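Local coordinates for protein valine-pyruvate aminotransferase (Salmonella typhimurium, PDB 3G7Q) that probably transfers the amino group of valine to pyruvate, using pyridoxal 5'-phosphate as cofactor, and so contributes to alanine biosynthesis, at residues N195-D199 with I230-R235. Numbering follows the deposited sequence.
Sequences NVITD and IFSEAR
Two loops of the large mixed sheet's domain meet here, the side chains of Val196 and Asp199 reaching onto 230-235. Residues 195-198 are extended and turn helical at Asp199; 230-235 is extended except for a kink at Phe231 (phi/psi -116/8). CA atoms come nearest at Asp199 and Arg235, 6.3 Å. Val196 (chi1 t) points toward 230-235, its CG2 4.0 Å from Ile230 CD1, its CG1 3.8 Å from Ala234 CB. In this class I aminotransferase fold, 195-199 belongs to the beta-alpha-beta crossover 181-187/199-211/216-219, and 230-235 to the helix-free connection from 216-219 to parallel strand 242-247. Thr198 N-caps helix 199-211 in a capping box, its N bonded to Glu201 OE1. Asp199 (chi1 m) accepts a hydrogen bond at OD1 from Arg235 N, 2.9 Å; OD1 also salt-bridges Arg188. Asp199 OD2 sits over one face of the Arg235 guanidinium, 3.5 Å from NH1, a purely electrostatic salt bridge, and 2.5 Å from Glu233 OE2. Water 1 links Asp199 N (2.8 Å) to Glu233 OE1 (2.7 Å).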
ATOM      1  N   ASN A 195      18.608  -7.626  18.716  1.00 30.53           N
ATOM      2  CA  ASN A 195      19.921  -8.098  18.344  1.00 28.25           C
ATOM      3  C   ASN A 195      20.525  -7.306  17.189  1.00 30.19           C
ATOM      4  O   ASN A 195      19.810  -6.895  16.275  1.00 30.18           O
ATOM      5  CB  ASN A 195      19.863  -9.547  17.903  1.00 29.32           C
ATOM      6  CG  ASN A 195      21.251 -10.156  17.720  1.00 27.97           C
ATOM      7  OD1 ASN A 195      22.121 -10.008  18.591  1.00 29.38           O
ATOM      8  ND2 ASN A 195      21.467 -10.827  16.576  1.00 30.56           N
ATOM      9  N   VAL A 196      21.839  -7.155  17.232  1.00 30.29           N
ATOM     10  CA  VAL A 196      22.585  -6.573  16.127  1.00 29.78           C
ATOM     11  C   VAL A 196      23.591  -7.622  15.657  1.00 29.20           C
ATOM     12  O   VAL A 196      24.605  -7.891  16.322  1.00 29.36           O
ATOM     13  CB  VAL A 196      23.240  -5.227  16.501  1.00 29.30           C
ATOM     14  CG1 VAL A 196      24.265  -4.801  15.432  1.00 29.65           C
ATOM     15  CG2 VAL A 196      22.155  -4.168  16.672  1.00 29.95           C
ATOM     16  N   ILE A 197      23.267  -8.282  14.561  0.70 27.89           N
ATOM     17  CA  ILE A 197      24.165  -9.266  13.995  0.70 27.32           C
ATOM     18  C   ILE A 197      25.577  -8.646  13.847  0.70 28.64           C
ATOM     19  O   ILE A 197      25.707  -7.497  13.424  0.70 29.66           O
ATOM     20  CB  ILE A 197      23.563  -9.786  12.665  0.70 29.08           C
ATOM     21  CG1 ILE A 197      24.433 -10.881  12.070  0.70 29.13           C
ATOM     22  CG2 ILE A 197      23.301  -8.608  11.675  0.70 27.83           C
ATOM     23  CD1 ILE A 197      23.856 -11.459  10.792  0.70 33.45           C
ATOM     24  N   THR A 198      26.619  -9.391  14.211  1.00 29.18           N
ATOM     25  CA  THR A 198      27.985  -8.853  14.251  1.00 29.46           C
ATOM     26  C   THR A 198      28.532  -8.586  12.853  1.00 28.57           C
ATOM     27  O   THR A 198      28.065  -9.164  11.856  1.00 29.43           O
ATOM     28  CB  THR A 198      28.962  -9.750  15.016  1.00 28.02           C
ATOM     29  OG1 THR A 198      29.277 -10.929  14.246  1.00 30.89           O
ATOM     30  CG2 THR A 198      28.413 -10.113  16.429  1.00 29.21           C
ATOM     31  N   ASP A 199      29.508  -7.682  12.758  1.00 30.94           N
ATOM     32  CA  ASP A 199      30.141  -7.440  11.470  1.00 28.94           C
ATOM     33  C   ASP A 199      30.648  -8.747  10.839  1.00 29.17           C
ATOM     34  O   ASP A 199      30.435  -8.968   9.653  1.00 29.21           O
ATOM     35  CB  ASP A 199      31.315  -6.463  11.575  1.00 31.03           C
ATOM     36  CG  ASP A 199      30.897  -5.092  12.039  1.00 32.07           C
ATOM     37  OD1 ASP A 199      29.751  -4.695  11.784  1.00 29.93           O
ATOM     38  OD2 ASP A 199      31.733  -4.432  12.659  1.00 33.10           O
ATOM     39  N   ILE A 230      19.886   2.408  17.432  1.00 32.62           N
ATOM     40  CA  ILE A 230      20.911   1.389  17.579  1.00 33.25           C
ATOM     41  C   ILE A 230      21.880   1.836  18.637  1.00 33.68           C
ATOM     42  O   ILE A 230      22.345   2.994  18.636  1.00 33.69           O
ATOM     43  CB  ILE A 230      21.587   1.093  16.202  1.00 34.22           C
ATOM     44  CG1 ILE A 230      22.587  -0.047  16.332  1.00 35.00           C
ATOM     45  CG2 ILE A 230      22.246   2.386  15.640  1.00 34.54           C
ATOM     46  CD1 ILE A 230      23.056  -0.598  14.988  1.00 34.06           C
ATOM     47  N   PHE A 231      22.202   0.917  19.547  1.00 31.59           N
ATOM     48  CA  PHE A 231      23.036   1.197  20.705  1.00 33.42           C
ATOM     49  C   PHE A 231      24.361   0.423  20.711  1.00 35.61           C
ATOM     50  O   PHE A 231      25.060   0.360  21.730  1.00 38.98           O
ATOM     51  CB  PHE A 231      22.253   0.856  21.973  1.00 31.98           C
ATOM     52  CG  PHE A 231      20.786   1.273  21.922  1.00 29.52           C
ATOM     53  CD1 PHE A 231      20.424   2.579  21.615  1.00 33.48           C
ATOM     54  CD2 PHE A 231      19.774   0.368  22.210  1.00 29.30           C
ATOM     55  CE1 PHE A 231      19.121   2.956  21.573  1.00 31.97           C
ATOM     56  CE2 PHE A 231      18.470   0.746  22.158  1.00 35.57           C
ATOM     57  CZ  PHE A 231      18.131   2.012  21.828  1.00 33.14           C
ATOM     58  N   SER A 232      24.663  -0.251  19.626  1.00 32.51           N
ATOM     59  CA  SER A 232      25.861  -1.031  19.560  1.00 30.79           C
ATOM     60  C   SER A 232      26.599  -0.659  18.309  1.00 32.43           C
ATOM     61  O   SER A 232      26.054   0.043  17.452  1.00 33.20           O
ATOM     62  CB  SER A 232      25.500  -2.507  19.474  1.00 35.45           C
ATOM     63  OG  SER A 232      24.736  -2.677  18.279  1.00 43.60           O
ATOM     64  N   GLU A 233      27.821  -1.148  18.208  1.00 31.23           N
ATOM     65  CA  GLU A 233      28.620  -0.964  17.004  1.00 32.77           C
ATOM     66  C   GLU A 233      28.007  -1.799  15.874  1.00 33.31           C
ATOM     67  O   GLU A 233      27.472  -2.880  16.117  1.00 33.36           O
ATOM     68  CB  GLU A 233      30.048  -1.395  17.272  1.00 31.99           C
ATOM     69  CG  GLU A 233      30.998  -1.311  16.087  1.00 32.11           C
ATOM     70  CD  GLU A 233      31.001  -2.528  15.168  1.00 35.33           C
ATOM     71  OE1 GLU A 233      30.654  -3.652  15.608  1.00 35.54           O
ATOM     72  OE2 GLU A 233      31.383  -2.336  13.997  1.00 33.32           O
ATOM     73  N   ALA A 234      28.059  -1.276  14.661  1.00 30.19           N
ATOM     74  CA  ALA A 234      27.601  -1.979  13.495  1.00 30.34           C
ATOM     75  C   ALA A 234      28.116  -1.268  12.253  1.00 31.61           C
ATOM     76  O   ALA A 234      27.691  -0.155  11.948  1.00 33.07           O
ATOM     77  CB  ALA A 234      26.062  -2.054  13.494  1.00 29.33           C
ATOM     78  N   ARG A 235      29.037  -1.887  11.536  1.00 30.80           N
ATOM     79  CA  ARG A 235      29.527  -1.245  10.318  1.00 30.90           C
ATOM     80  C   ARG A 235      28.470  -1.366   9.241  1.00 32.50           C
ATOM     81  O   ARG A 235      28.010  -2.464   8.947  1.00 32.37           O
ATOM     82  CB  ARG A 235      30.817  -1.890   9.832  1.00 31.40           C
ATOM     83  CG  ARG A 235      31.290  -1.342   8.488  1.00 35.87           C
ATOM     84  CD  ARG A 235      32.581  -2.010   8.005  1.00 37.92           C
ATOM     85  NE  ARG A 235      33.520  -1.989   9.093  1.00 37.90           N
ATOM     86  CZ  ARG A 235      33.861  -3.014   9.870  1.00 47.07           C
ATOM     87  NH1 ARG A 235      33.433  -4.255   9.632  1.00 52.16           N
ATOM     88  NH2 ARG A 235      34.701  -2.795  10.865  1.00 46.31           N
TER
HETATM   89  O   HOH W   1      30.313  -6.312  15.110  1.00 30.66           O
HETATM   90  O   HOH W   2      34.955  -5.579  11.992  1.00 66.28           O